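Local coordinates for protein serpin B3 (Homo sapiens, PDB 4ZK3) that probably inhibits proteases as a member of the serpin family and gives rise to Pso p27, a compact, aggregating form studied in psoriasis, at residues T270-M275 with F372-K377; A7-M12 with E264-W269; E259-T262 with E268-S271; F219-L224 with K230-P235; Q86-E91 with T378-F383. All coordinates share one frame; numbering follows the deposited sequence.

Contact 1 (T270-M275 with F372-K377); sequences TSLQNM and FIRQNK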
# COMPACT_ATOMS: atom_id res chain seq x y z
N THR A 270 -16.39 -7.90 -4.92
CA THR A 270 -15.71 -7.02 -5.86
C THR A 270 -15.16 -7.81 -7.02
O THR A 270 -14.37 -7.29 -7.79
CB THR A 270 -14.56 -6.23 -5.23
OG1 THR A 270 -13.47 -7.12 -4.94
CG2 THR A 270 -15.02 -5.49 -3.96
N SER A 271 -15.59 -9.05 -7.21
CA SER A 271 -15.16 -9.74 -8.40
C SER A 271 -16.13 -9.39 -9.55
O SER A 271 -17.33 -9.21 -9.33
CB SER A 271 -15.13 -11.25 -8.21
OG SER A 271 -16.46 -11.66 -7.96
N LEU A 272 -15.59 -9.34 -10.76
CA LEU A 272 -16.36 -9.28 -12.01
C LEU A 272 -17.52 -10.27 -12.05
O LEU A 272 -18.66 -9.91 -12.31
CB LEU A 272 -15.41 -9.54 -13.20
CG LEU A 272 -14.87 -8.30 -13.93
CD1 LEU A 272 -14.78 -7.09 -13.01
CD2 LEU A 272 -13.53 -8.58 -14.63
N GLN A 273 -17.21 -11.53 -11.78
CA GLN A 273 -18.20 -12.56 -11.60
C GLN A 273 -19.49 -12.06 -10.92
O GLN A 273 -20.58 -12.45 -11.30
CB GLN A 273 -17.51 -13.66 -10.79
CG GLN A 273 -18.36 -14.81 -10.28
CD GLN A 273 -19.05 -15.54 -11.39
OE1 GLN A 273 -20.27 -15.65 -11.38
NE2 GLN A 273 -18.27 -16.05 -12.35
N ASN A 274 -19.37 -11.21 -9.91
CA ASN A 274 -20.55 -10.80 -9.11
C ASN A 274 -20.94 -9.34 -9.22
O ASN A 274 -21.61 -8.80 -8.35
CB ASN A 274 -20.28 -11.09 -7.64
CG ASN A 274 -19.99 -12.54 -7.41
OD1 ASN A 274 -20.39 -13.38 -8.22
ND2 ASN A 274 -19.30 -12.86 -6.31
N MET A 275 -20.53 -8.73 -10.29
CA MET A 275 -20.98 -7.41 -10.66
C MET A 275 -21.54 -7.45 -12.09
O MET A 275 -21.38 -8.43 -12.81
CB MET A 275 -19.79 -6.47 -10.57
CG MET A 275 -19.01 -6.56 -9.27
SD MET A 275 -17.64 -5.37 -9.17
CE MET A 275 -16.79 -5.59 -10.70
N PHE A 372 -9.76 1.30 -3.52
CA PHE A 372 -8.47 0.65 -3.71
C PHE A 372 -8.14 0.50 -5.16
O PHE A 372 -9.03 0.59 -6.02
CB PHE A 372 -8.38 -0.68 -2.96
CG PHE A 372 -9.33 -1.74 -3.43
CD1 PHE A 372 -8.97 -2.60 -4.45
CD2 PHE A 372 -10.56 -1.92 -2.79
CE1 PHE A 372 -9.84 -3.61 -4.83
CE2 PHE A 372 -11.45 -2.91 -3.18
CZ PHE A 372 -11.08 -3.79 -4.19
N ILE A 373 -6.83 0.34 -5.42
CA ILE A 373 -6.31 0.16 -6.75
C ILE A 373 -5.80 -1.27 -6.84
O ILE A 373 -4.93 -1.69 -6.08
CB ILE A 373 -5.23 1.19 -7.10
CG1 ILE A 373 -5.82 2.61 -7.13
CG2 ILE A 373 -4.58 0.85 -8.44
CD1 ILE A 373 -4.78 3.71 -7.09
N ARG A 374 -6.32 -1.99 -7.82
CA ARG A 374 -6.08 -3.39 -8.03
C ARG A 374 -5.44 -3.65 -9.38
O ARG A 374 -5.87 -3.11 -10.40
CB ARG A 374 -7.43 -4.11 -8.00
CG ARG A 374 -7.34 -5.64 -8.11
CD ARG A 374 -8.77 -6.25 -8.02
NE ARG A 374 -9.56 -5.92 -9.22
CZ ARG A 374 -10.91 -5.98 -9.30
NH1 ARG A 374 -11.67 -6.36 -8.27
NH2 ARG A 374 -11.50 -5.66 -10.46
N GLN A 375 -4.46 -4.56 -9.39
CA GLN A 375 -3.90 -5.12 -10.65
C GLN A 375 -4.78 -6.32 -11.04
O GLN A 375 -4.94 -7.29 -10.28
CB GLN A 375 -2.42 -5.38 -10.54
CG GLN A 375 -1.90 -6.68 -11.11
CD GLN A 375 -1.18 -6.53 -12.38
OE1 GLN A 375 -0.26 -5.73 -12.50
NE2 GLN A 375 -1.55 -7.33 -13.34
N ASN A 376 -5.46 -6.21 -12.17
CA ASN A 376 -6.58 -7.17 -12.40
C ASN A 376 -6.17 -8.66 -12.69
O ASN A 376 -6.76 -9.57 -12.16
CB ASN A 376 -7.50 -6.64 -13.51
CG ASN A 376 -8.24 -5.37 -13.11
OD1 ASN A 376 -8.68 -5.20 -11.98
ND2 ASN A 376 -8.44 -4.53 -14.04
N LYS A 377 -5.11 -8.86 -13.46
CA LYS A 377 -4.67 -10.23 -13.82
C LYS A 377 -4.17 -11.01 -12.63
O LYS A 377 -4.45 -12.19 -12.51
CB LYS A 377 -3.57 -10.14 -14.88
CG LYS A 377 -4.18 -10.13 -16.29
CD LYS A 377 -3.68 -9.05 -17.25
CE LYS A 377 -4.86 -8.25 -17.82
NZ LYS A 377 -4.50 -7.66 -19.13
O HOH W 1 -10.89 -7.23 -5.91
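Arg374 reaches across to the backbone of Thr270, where NH1 donates to the carbonyl O at 2.9 Å; the N-H...O angle of 146° and a donor tilted from the carbonyl plane make this a somewhat bent bond. CG lies opposite the backbone N (chi1 -176°), the chain runs straight to CD, and a turn at chi3 (69°) presents the edge of the guanidinium to Thr270. The other edge is held from its own segment: NE, at 3.0 Å, and NH2, at 3.2 Å, both grip Asn376 OD1 side-on, which holds the guanidinium plane. Arg374 belongs to strand 369-375 of serpin sheet B, and its bond joins that strand to the loop leaving helix 263-269. A water bridges the same two residues, donating to Thr270 OG1 at 2.8 Å and accepting from Arg374 NH1 at 2.6 Å. Thr270 OG1 also bonds to Leu266 O, one turn back in the helix, and approaches the edge of the Phe372 ring, 4.2 Å from CZ. Leu272 CD1 stands obliquely to the guanidinium, 4.4 Å from NH2.

Contact 2 (A7-M12 with E264-W269); sequences ANTKFM and EKLMEW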
# COMPACT_ATOMS: atom_id res chain seq x y z
N ALA A 7 -3.24 -13.95 0.92
CA ALA A 7 -2.42 -13.64 2.07
C ALA A 7 -2.23 -12.10 2.16
O ALA A 7 -2.51 -11.52 3.18
CB ALA A 7 -1.08 -14.36 1.97
N ASN A 8 -1.78 -11.49 1.05
CA ASN A 8 -1.51 -10.04 0.99
C ASN A 8 -2.74 -9.19 1.35
O ASN A 8 -2.63 -8.20 2.10
CB ASN A 8 -0.93 -9.71 -0.40
CG ASN A 8 0.39 -10.51 -0.74
OD1 ASN A 8 1.14 -10.96 0.16
ND2 ASN A 8 0.66 -10.68 -2.03
N THR A 9 -3.90 -9.59 0.82
CA THR A 9 -5.17 -8.95 1.14
C THR A 9 -5.57 -9.10 2.61
O THR A 9 -6.10 -8.17 3.22
CB THR A 9 -6.28 -9.44 0.20
OG1 THR A 9 -5.95 -9.10 -1.15
CG2 THR A 9 -7.62 -8.76 0.53
N LYS A 10 -5.28 -10.24 3.21
CA LYS A 10 -5.56 -10.41 4.66
C LYS A 10 -4.71 -9.52 5.54
O LYS A 10 -5.21 -8.87 6.47
CB LYS A 10 -5.35 -11.87 5.06
CG LYS A 10 -6.34 -12.85 4.41
CD LYS A 10 -6.00 -14.30 4.75
CE LYS A 10 -6.97 -15.27 4.13
NZ LYS A 10 -8.32 -15.15 4.77
N PHE A 11 -3.43 -9.48 5.23
CA PHE A 11 -2.50 -8.56 5.89
C PHE A 11 -2.96 -7.12 5.73
O PHE A 11 -2.96 -6.36 6.72
CB PHE A 11 -1.08 -8.77 5.31
CG PHE A 11 -0.06 -7.86 5.87
CD1 PHE A 11 0.15 -7.77 7.21
CD2 PHE A 11 0.78 -7.12 5.00
CE1 PHE A 11 1.15 -6.95 7.74
CE2 PHE A 11 1.75 -6.28 5.51
CZ PHE A 11 1.95 -6.18 6.89
N MET A 12 -3.41 -6.77 4.53
CA MET A 12 -4.01 -5.45 4.27
C MET A 12 -5.17 -5.12 5.24
O MET A 12 -5.19 -4.04 5.83
CB MET A 12 -4.49 -5.33 2.79
CG MET A 12 -5.19 -3.99 2.39
SD MET A 12 -5.95 -4.18 0.79
CE MET A 12 -7.55 -4.80 1.34
N GLU A 264 -12.23 -12.18 2.70
CA GLU A 264 -13.14 -13.14 2.07
C GLU A 264 -14.33 -12.42 1.44
O GLU A 264 -14.62 -12.61 0.29
CB GLU A 264 -13.55 -14.14 3.17
CG GLU A 264 -14.45 -15.29 2.81
CD GLU A 264 -14.69 -16.15 4.05
OE1 GLU A 264 -15.19 -15.56 5.02
OE2 GLU A 264 -14.32 -17.35 4.11
N LYS A 265 -14.95 -11.50 2.18
CA LYS A 265 -16.08 -10.71 1.68
C LYS A 265 -15.70 -9.77 0.53
O LYS A 265 -16.43 -9.66 -0.48
CB LYS A 265 -16.68 -9.84 2.81
CG LYS A 265 -17.27 -10.60 4.00
CD LYS A 265 -18.72 -10.95 3.76
CE LYS A 265 -19.08 -12.35 4.28
NZ LYS A 265 -20.42 -12.81 3.83
N LEU A 266 -14.56 -9.08 0.66
CA LEU A 266 -14.05 -8.25 -0.44
C LEU A 266 -13.93 -9.02 -1.74
O LEU A 266 -14.32 -8.56 -2.82
CB LEU A 266 -12.68 -7.69 -0.10
CG LEU A 266 -12.12 -6.58 -1.03
CD1 LEU A 266 -13.10 -5.42 -1.06
CD2 LEU A 266 -10.78 -6.02 -0.59
N MET A 267 -13.37 -10.22 -1.62
CA MET A 267 -13.13 -11.03 -2.80
C MET A 267 -14.43 -11.43 -3.45
O MET A 267 -14.52 -11.45 -4.66
CB MET A 267 -12.26 -12.25 -2.47
CG MET A 267 -10.85 -11.81 -2.07
SD MET A 267 -9.70 -13.14 -1.70
CE MET A 267 -8.56 -12.37 -0.54
N GLU A 268 -15.45 -11.66 -2.65
CA GLU A 268 -16.73 -12.04 -3.20
C GLU A 268 -17.38 -10.86 -3.92
O GLU A 268 -17.69 -10.92 -5.12
CB GLU A 268 -17.62 -12.53 -2.08
CG GLU A 268 -18.73 -13.46 -2.53
CD GLU A 268 -19.81 -13.60 -1.50
OE1 GLU A 268 -19.46 -13.77 -0.30
OE2 GLU A 268 -21.01 -13.51 -1.88
N TRP A 269 -17.54 -9.77 -3.17
CA TRP A 269 -18.31 -8.62 -3.58
C TRP A 269 -17.72 -7.85 -4.77
O TRP A 269 -18.47 -7.17 -5.51
CB TRP A 269 -18.44 -7.64 -2.41
CG TRP A 269 -19.21 -8.20 -1.23
CD1 TRP A 269 -20.07 -9.27 -1.26
CD2 TRP A 269 -19.22 -7.72 0.11
NE1 TRP A 269 -20.59 -9.48 -0.01
CE2 TRP A 269 -20.10 -8.54 0.84
CE3 TRP A 269 -18.58 -6.67 0.76
CZ2 TRP A 269 -20.36 -8.33 2.20
CZ3 TRP A 269 -18.82 -6.47 2.12
CH2 TRP A 269 -19.71 -7.29 2.82
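Two helices of the serpin fold, 4-19 near the N terminus and 263-269, pack here through Thr9 and Met12 on one and Leu266 and Met267 on the other. Thr9 and Met267 meet tip to tip, with the methionine CE 3.8 Å from Thr9 CB and 3.9 Å from Thr9 CG2. Met267 gets there because its chain stays extended beyond CG, carrying the methyl well away from its own helix. With OG1 beside the backbone N (chi1 -62°), Thr9 sets CG2 anti to that N, while OG1 bonds back to Ser5 O in the preceding turn, so the hydroxyl is satisfied within its helix. The axes of the two short segments come within 10.8 Å, their N-to-C directions 118° apart, and no hydrogen bond spans the contact. Ile381 of strand 380-387 touches Thr9, Met12 and Leu266, so the pair of helices rests against sheet B. On that flank Met12, bent at chi3 (89°), brings its CE to Leu266 CD2 at 4.0 Å, the two side chains meeting at about a right angle.

Contact 3 (E259-T262 with E268-S271); sequences EKLT and EWTS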
# COMPACT_ATOMS: atom_id res chain seq x y z
N GLU A 259 -16.64 -2.88 9.64
CA GLU A 259 -16.68 -4.05 10.52
C GLU A 259 -16.87 -5.32 9.73
O GLU A 259 -16.28 -6.35 10.01
CB GLU A 259 -17.80 -3.88 11.56
CG GLU A 259 -17.49 -2.83 12.64
CD GLU A 259 -18.74 -2.34 13.39
OE1 GLU A 259 -19.88 -2.80 13.10
OE2 GLU A 259 -18.58 -1.47 14.29
N LYS A 260 -17.70 -5.26 8.71
CA LYS A 260 -18.06 -6.43 7.95
C LYS A 260 -17.11 -6.79 6.78
O LYS A 260 -17.15 -7.91 6.27
CB LYS A 260 -19.46 -6.22 7.39
CG LYS A 260 -20.42 -5.57 8.39
CD LYS A 260 -21.63 -6.44 8.67
CE LYS A 260 -21.25 -7.62 9.56
NZ LYS A 260 -22.43 -8.47 9.83
N LEU A 261 -16.30 -5.85 6.32
CA LEU A 261 -15.48 -6.08 5.12
C LEU A 261 -14.22 -6.80 5.57
O LEU A 261 -13.30 -6.18 6.12
CB LEU A 261 -15.13 -4.74 4.47
CG LEU A 261 -15.11 -4.58 2.97
CD1 LEU A 261 -13.99 -3.59 2.63
CD2 LEU A 261 -14.97 -5.86 2.15
N THR A 262 -14.22 -8.11 5.37
CA THR A 262 -13.05 -8.98 5.53
C THR A 262 -12.47 -9.30 4.14
O THR A 262 -13.10 -8.97 3.12
CB THR A 262 -13.53 -10.34 6.08
OG1 THR A 262 -14.41 -10.91 5.09
CG2 THR A 262 -14.26 -10.17 7.38
N GLU A 268 -15.45 -11.66 -2.65
CA GLU A 268 -16.73 -12.04 -3.20
C GLU A 268 -17.38 -10.86 -3.92
O GLU A 268 -17.69 -10.92 -5.12
CB GLU A 268 -17.62 -12.53 -2.08
CG GLU A 268 -18.73 -13.46 -2.53
CD GLU A 268 -19.81 -13.60 -1.50
OE1 GLU A 268 -19.46 -13.77 -0.30
OE2 GLU A 268 -21.01 -13.51 -1.88
N TRP A 269 -17.54 -9.77 -3.17
CA TRP A 269 -18.31 -8.62 -3.58
C TRP A 269 -17.72 -7.85 -4.77
O TRP A 269 -18.47 -7.17 -5.51
CB TRP A 269 -18.44 -7.64 -2.41
CG TRP A 269 -19.21 -8.20 -1.23
CD1 TRP A 269 -20.07 -9.27 -1.26
CD2 TRP A 269 -19.22 -7.72 0.11
NE1 TRP A 269 -20.59 -9.48 -0.01
CE2 TRP A 269 -20.10 -8.54 0.84
CE3 TRP A 269 -18.58 -6.67 0.76
CZ2 TRP A 269 -20.36 -8.33 2.20
CZ3 TRP A 269 -18.82 -6.47 2.12
CH2 TRP A 269 -19.71 -7.29 2.82
N THR A 270 -16.39 -7.90 -4.92
CA THR A 270 -15.71 -7.02 -5.86
C THR A 270 -15.16 -7.81 -7.02
O THR A 270 -14.37 -7.29 -7.79
CB THR A 270 -14.56 -6.23 -5.23
OG1 THR A 270 -13.47 -7.12 -4.94
CG2 THR A 270 -15.02 -5.49 -3.96
N SER A 271 -15.59 -9.05 -7.21
CA SER A 271 -15.16 -9.74 -8.40
C SER A 271 -16.13 -9.39 -9.55
O SER A 271 -17.33 -9.21 -9.33
CB SER A 271 -15.13 -11.25 -8.21
OG SER A 271 -16.46 -11.66 -7.96
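The indole of Trp269 is the flat group here, at the junction of two consecutive helices of the serpin fold, 254-260 and 263-269. Leu261 CD2 comes to its six-membered ring obliquely, 3.9 Å from CZ3 and 4.0 Å from CE3. Lys260 O is also oblique and looser, 4.3 Å from CH2. One face of the indole receives Lys265 O, 3.2 Å above the plane and offset toward the rim: with CG beside the backbone N (chi1 -63°), the ring folds back along its own helix. The link between the helices is very short. Leu261 is the first residue to leave helical geometry after the former, and Thr262 is the N-cap of the latter, its OG1 accepting from Lys265 N. The tight turn sets Leu261 beside the indole that closes the second helix. Leu224, at the end of strand 206-224, and Val227 of the loop that follows it also touch the ring. Past the tryptophan the helix has ended, and Ser271 OG donates to Glu268 O at 3.2 Å, tilted 30° from the carbonyl plane.

Contact 4 (F219-L224 with K230-P235); sequences FHFASL and KVLEIP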
# COMPACT_ATOMS: atom_id res chain seq x y z
N PHE A 219 -20.52 0.83 -16.17
CA PHE A 219 -19.41 0.34 -15.37
C PHE A 219 -19.89 -0.96 -14.79
O PHE A 219 -21.09 -1.11 -14.62
CB PHE A 219 -19.20 1.27 -14.17
CG PHE A 219 -18.57 2.59 -14.48
CD1 PHE A 219 -17.27 2.67 -14.96
CD2 PHE A 219 -19.25 3.77 -14.18
CE1 PHE A 219 -16.70 3.91 -15.19
CE2 PHE A 219 -18.67 5.00 -14.39
CZ PHE A 219 -17.40 5.08 -14.89
N HIS A 220 -18.99 -1.86 -14.41
CA HIS A 220 -19.37 -2.98 -13.54
C HIS A 220 -19.76 -2.45 -12.16
O HIS A 220 -19.04 -1.68 -11.50
CB HIS A 220 -18.24 -4.04 -13.39
CG HIS A 220 -17.95 -4.77 -14.65
ND1 HIS A 220 -16.76 -4.63 -15.34
CD2 HIS A 220 -18.70 -5.63 -15.38
CE1 HIS A 220 -16.81 -5.35 -16.45
NE2 HIS A 220 -17.97 -5.96 -16.50
N PHE A 221 -20.93 -2.90 -11.73
CA PHE A 221 -21.63 -2.38 -10.60
C PHE A 221 -22.26 -3.53 -9.78
O PHE A 221 -22.59 -4.59 -10.30
CB PHE A 221 -22.69 -1.37 -11.08
CG PHE A 221 -23.60 -0.90 -9.99
CD1 PHE A 221 -24.71 -1.68 -9.61
CD2 PHE A 221 -23.36 0.28 -9.31
CE1 PHE A 221 -25.54 -1.30 -8.57
CE2 PHE A 221 -24.18 0.66 -8.26
CZ PHE A 221 -25.29 -0.13 -7.90
N ALA A 222 -22.42 -3.29 -8.49
CA ALA A 222 -23.15 -4.20 -7.64
C ALA A 222 -23.73 -3.45 -6.45
O ALA A 222 -23.09 -2.55 -5.87
CB ALA A 222 -22.28 -5.33 -7.18
N SER A 223 -24.95 -3.82 -6.10
CA SER A 223 -25.56 -3.37 -4.90
C SER A 223 -25.41 -4.43 -3.84
O SER A 223 -25.82 -5.54 -4.04
CB SER A 223 -27.04 -3.14 -5.11
OG SER A 223 -27.64 -3.15 -3.83
N LEU A 224 -24.83 -4.09 -2.69
CA LEU A 224 -24.62 -5.03 -1.60
C LEU A 224 -25.66 -4.73 -0.55
O LEU A 224 -25.38 -4.16 0.52
CB LEU A 224 -23.23 -4.88 -1.05
CG LEU A 224 -22.08 -4.72 -2.05
CD1 LEU A 224 -20.84 -4.44 -1.22
CD2 LEU A 224 -21.87 -5.95 -2.94
N LYS A 230 -22.89 0.13 -1.91
CA LYS A 230 -22.69 -0.16 -3.31
C LYS A 230 -21.20 -0.29 -3.65
O LYS A 230 -20.32 0.23 -2.90
CB LYS A 230 -23.31 0.91 -4.15
CG LYS A 230 -24.83 0.99 -4.02
CD LYS A 230 -25.30 2.26 -4.72
CE LYS A 230 -26.81 2.45 -4.62
NZ LYS A 230 -27.20 3.75 -5.24
N VAL A 231 -20.95 -1.00 -4.73
CA VAL A 231 -19.58 -1.24 -5.27
C VAL A 231 -19.46 -0.86 -6.72
O VAL A 231 -20.30 -1.24 -7.52
CB VAL A 231 -19.15 -2.72 -5.13
CG1 VAL A 231 -17.71 -2.90 -5.54
CG2 VAL A 231 -19.24 -3.13 -3.71
N LEU A 232 -18.40 -0.14 -7.07
CA LEU A 232 -18.14 0.22 -8.43
C LEU A 232 -16.70 -0.06 -8.85
O LEU A 232 -15.76 0.22 -8.10
CB LEU A 232 -18.44 1.71 -8.65
CG LEU A 232 -18.56 2.20 -10.08
CD1 LEU A 232 -19.87 1.72 -10.69
CD2 LEU A 232 -18.60 3.70 -10.10
N GLU A 233 -16.52 -0.57 -10.08
CA GLU A 233 -15.19 -0.70 -10.69
C GLU A 233 -15.03 0.40 -11.73
O GLU A 233 -15.83 0.54 -12.63
CB GLU A 233 -14.96 -2.09 -11.33
CG GLU A 233 -13.63 -2.22 -12.05
CD GLU A 233 -13.61 -3.20 -13.18
OE1 GLU A 233 -14.65 -3.37 -13.87
OE2 GLU A 233 -12.52 -3.73 -13.44
N ILE A 234 -13.94 1.15 -11.61
CA ILE A 234 -13.62 2.23 -12.52
C ILE A 234 -12.31 1.81 -13.18
O ILE A 234 -11.27 1.95 -12.57
CB ILE A 234 -13.45 3.59 -11.82
CG1 ILE A 234 -14.60 3.87 -10.85
CG2 ILE A 234 -13.36 4.70 -12.85
CD1 ILE A 234 -14.50 5.11 -9.99
N PRO A 235 -12.36 1.29 -14.44
CA PRO A 235 -11.09 0.81 -15.00
C PRO A 235 -10.12 1.91 -15.42
O PRO A 235 -10.53 2.98 -15.87
CB PRO A 235 -11.53 0.05 -16.25
CG PRO A 235 -12.98 -0.29 -16.03
CD PRO A 235 -13.53 0.88 -15.25
O HOH W 2 -16.29 -1.13 -14.70
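Phe219 to Leu224 and Lys230 to Pro235 form the two arms of an antiparallel beta hairpin in serpin sheet B, the axes of these short segments 167° apart. Backbone bonds set the register. Ala222 and Val231 form a hydrogen-bonded pair, with Val231 N to Ala222 O at 2.9 Å and the reciprocal Ala222 N to Val231 O at 3.1 Å. Farther along, Glu233 N donates to His220 O, but the return link from His220 N runs through a water, which accepts from that N and donates to both Glu233 O and Glu233 OE1.

The polar side chains reinforce this. His220 and Glu233 lie side by side, pointing the same way, and His220 ND1 donates in its ring plane to Glu233 OE1 at 2.9 Å (N-H...O 157°), although the ring and carboxylate planes are turned 38° apart. OE1 thus takes two donors, while OE2 bonds to Ser242, which helps hold the carboxylate.

Apolar contacts flank the strands. Leu232 CD1 packs against Phe219 CB at 3.6 Å, and Pro235 CD meets the edge of the Phe219 ring. Leu224 CD1 and Val231 CG2 approach to 3.2 Å, tighter than usual, so their exact placing is doubtful. Lys230, extended beyond CG, sends NZ on to Glu362 O; its CD lies at the edge of the Phe221 ring, 4.0 Å from CZ.

Contact 5 (Q86-E91 with T378-F383); sequences QKLLTE and TNSILF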
# COMPACT_ATOMS: atom_id res chain seq x y z
N GLN A 86 8.38 -13.18 -6.20
CA GLN A 86 9.22 -12.75 -7.30
C GLN A 86 8.43 -12.64 -8.60
O GLN A 86 8.63 -11.68 -9.38
CB GLN A 86 10.38 -13.70 -7.46
CG GLN A 86 11.24 -13.47 -8.66
CD GLN A 86 12.06 -14.72 -8.99
OE1 GLN A 86 12.39 -15.55 -8.11
NE2 GLN A 86 12.35 -14.88 -10.27
N LYS A 87 7.54 -13.59 -8.84
CA LYS A 87 6.68 -13.56 -10.05
C LYS A 87 5.77 -12.32 -10.00
O LYS A 87 5.64 -11.60 -10.99
CB LYS A 87 5.81 -14.81 -10.14
CG LYS A 87 6.51 -16.03 -10.74
CD LYS A 87 5.48 -17.03 -11.29
CE LYS A 87 6.03 -17.93 -12.40
NZ LYS A 87 6.44 -19.30 -11.95
N LEU A 88 5.16 -12.06 -8.84
CA LEU A 88 4.40 -10.83 -8.67
C LEU A 88 5.19 -9.58 -8.99
O LEU A 88 4.72 -8.73 -9.75
CB LEU A 88 3.87 -10.68 -7.25
CG LEU A 88 2.49 -11.24 -6.93
CD1 LEU A 88 2.13 -10.79 -5.52
CD2 LEU A 88 1.42 -10.83 -7.95
N LEU A 89 6.37 -9.41 -8.38
CA LEU A 89 7.18 -8.20 -8.63
C LEU A 89 7.34 -7.91 -10.13
O LEU A 89 7.21 -6.76 -10.56
CB LEU A 89 8.55 -8.27 -7.89
CG LEU A 89 8.48 -8.21 -6.35
CD1 LEU A 89 9.86 -8.36 -5.77
CD2 LEU A 89 7.90 -6.88 -5.85
N THR A 90 7.60 -8.97 -10.91
CA THR A 90 7.77 -8.89 -12.38
C THR A 90 6.55 -8.24 -13.03
O THR A 90 6.69 -7.38 -13.89
CB THR A 90 7.92 -10.29 -13.02
OG1 THR A 90 8.73 -11.12 -12.21
CG2 THR A 90 8.57 -10.21 -14.40
N GLU A 91 5.36 -8.66 -12.61
CA GLU A 91 4.09 -8.17 -13.17
C GLU A 91 3.82 -6.72 -12.85
O GLU A 91 3.22 -5.98 -13.59
CB GLU A 91 2.95 -8.98 -12.59
CG GLU A 91 3.06 -10.48 -12.85
CD GLU A 91 2.39 -10.87 -14.14
OE1 GLU A 91 1.76 -11.95 -14.14
OE2 GLU A 91 2.47 -10.07 -15.11
N THR A 378 -3.42 -10.35 -11.74
CA THR A 378 -2.92 -10.99 -10.54
C THR A 378 -3.84 -10.88 -9.40
O THR A 378 -3.57 -11.44 -8.35
CB THR A 378 -1.61 -10.37 -10.10
OG1 THR A 378 -1.80 -9.00 -9.73
CG2 THR A 378 -0.61 -10.45 -11.24
N ASN A 379 -4.90 -10.10 -9.57
CA ASN A 379 -5.80 -9.82 -8.45
C ASN A 379 -5.18 -9.22 -7.12
O ASN A 379 -5.56 -9.57 -5.97
CB ASN A 379 -6.59 -11.09 -8.17
CG ASN A 379 -7.96 -10.79 -7.63
OD1 ASN A 379 -8.70 -9.95 -8.15
ND2 ASN A 379 -8.31 -11.48 -6.57
N SER A 380 -4.22 -8.35 -7.30
CA SER A 380 -3.44 -7.82 -6.19
C SER A 380 -3.88 -6.41 -5.86
O SER A 380 -4.01 -5.56 -6.76
CB SER A 380 -1.98 -7.80 -6.56
OG SER A 380 -1.59 -9.13 -6.80
N ILE A 381 -4.08 -6.13 -4.58
CA ILE A 381 -4.45 -4.78 -4.15
C ILE A 381 -3.17 -4.06 -3.83
O ILE A 381 -2.46 -4.41 -2.86
CB ILE A 381 -5.46 -4.82 -3.02
CG1 ILE A 381 -6.73 -5.61 -3.51
CG2 ILE A 381 -5.85 -3.39 -2.64
CD1 ILE A 381 -7.80 -5.71 -2.43
N LEU A 382 -2.83 -3.11 -4.69
CA LEU A 382 -1.58 -2.36 -4.57
C LEU A 382 -1.67 -1.21 -3.55
O LEU A 382 -0.64 -0.87 -2.91
CB LEU A 382 -1.20 -1.78 -5.93
CG LEU A 382 -1.02 -2.83 -7.06
CD1 LEU A 382 -0.81 -2.18 -8.40
CD2 LEU A 382 -0.01 -3.89 -6.82
N PHE A 383 -2.86 -0.60 -3.47
CA PHE A 383 -3.08 0.56 -2.63
C PHE A 383 -4.50 0.47 -2.12
O PHE A 383 -5.42 0.00 -2.85
CB PHE A 383 -2.99 1.92 -3.39
CG PHE A 383 -1.65 2.18 -4.09
CD1 PHE A 383 -0.58 2.81 -3.44
CD2 PHE A 383 -1.50 1.82 -5.45
CE1 PHE A 383 0.60 3.09 -4.14
CE2 PHE A 383 -0.31 2.03 -6.13
CZ PHE A 383 0.75 2.68 -5.48
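Leu88 carries the tight part of this contact. Its CD2 reaches Thr378 CB at 3.7 Å and Ser380 OG at 3.6 Å, so a single methyl bears on Thr378 of the turn and on Ser380, where strand 380-387 begins. Leu88 and Thr378 meet at a slant, and Thr378 CG2 lies 3.9 Å from the same CD2. The loose side belongs to Glu91, one helical turn on and exposed: its chain bends at chi2 (-89°) and slides past Thr378 in the opposite direction, bringing CG no nearer than 4.0 Å to Thr378 CG2. No hydrogen bond crosses between the segments, so the contact rests on van der Waals touch. Within the turn, Thr378 OG1 and Ser380 OG are 2.9 Å apart and share a hydrogen bond, though the place of the threonine hydroxyl is less sure. Asn379 has a positive phi (55°), and with Ser380 faces Gln375 in a G1 beta bulge, which starts the return strand of the 369-375/380-387 hairpin. Through Leu88 and Glu91 touching Thr378, helix 81-91 sits beside the tip of that hairpin in the serpin fold. Leu88 also touches Leu4 and Asn8 of helix 4-19, while Phe92, just after helix 81-91, packs on Thr378, Ser380 and Leu382.

From the N terminus, helix 4-19 opens contact 2 and helix 81-91 opens contact 5. The hairpin of contact 4 (219-235) closes inside both of those loops. Contact 3 then links two successive helices, and its later segment overlaps the one with which contact 2 closes. Contact 1 starts in the loop after helix 263-269, on residues it shares with contact 3, and closes on strand 369-375, just before contact 5 closes on the next strand. Contacts 1 and 3 are thus nested within contact 5, whereas contacts 2 and 5 cross. Together they tie helices 4-19 and 81-91, and helices 254-260 and 263-269, to the sheet B strands.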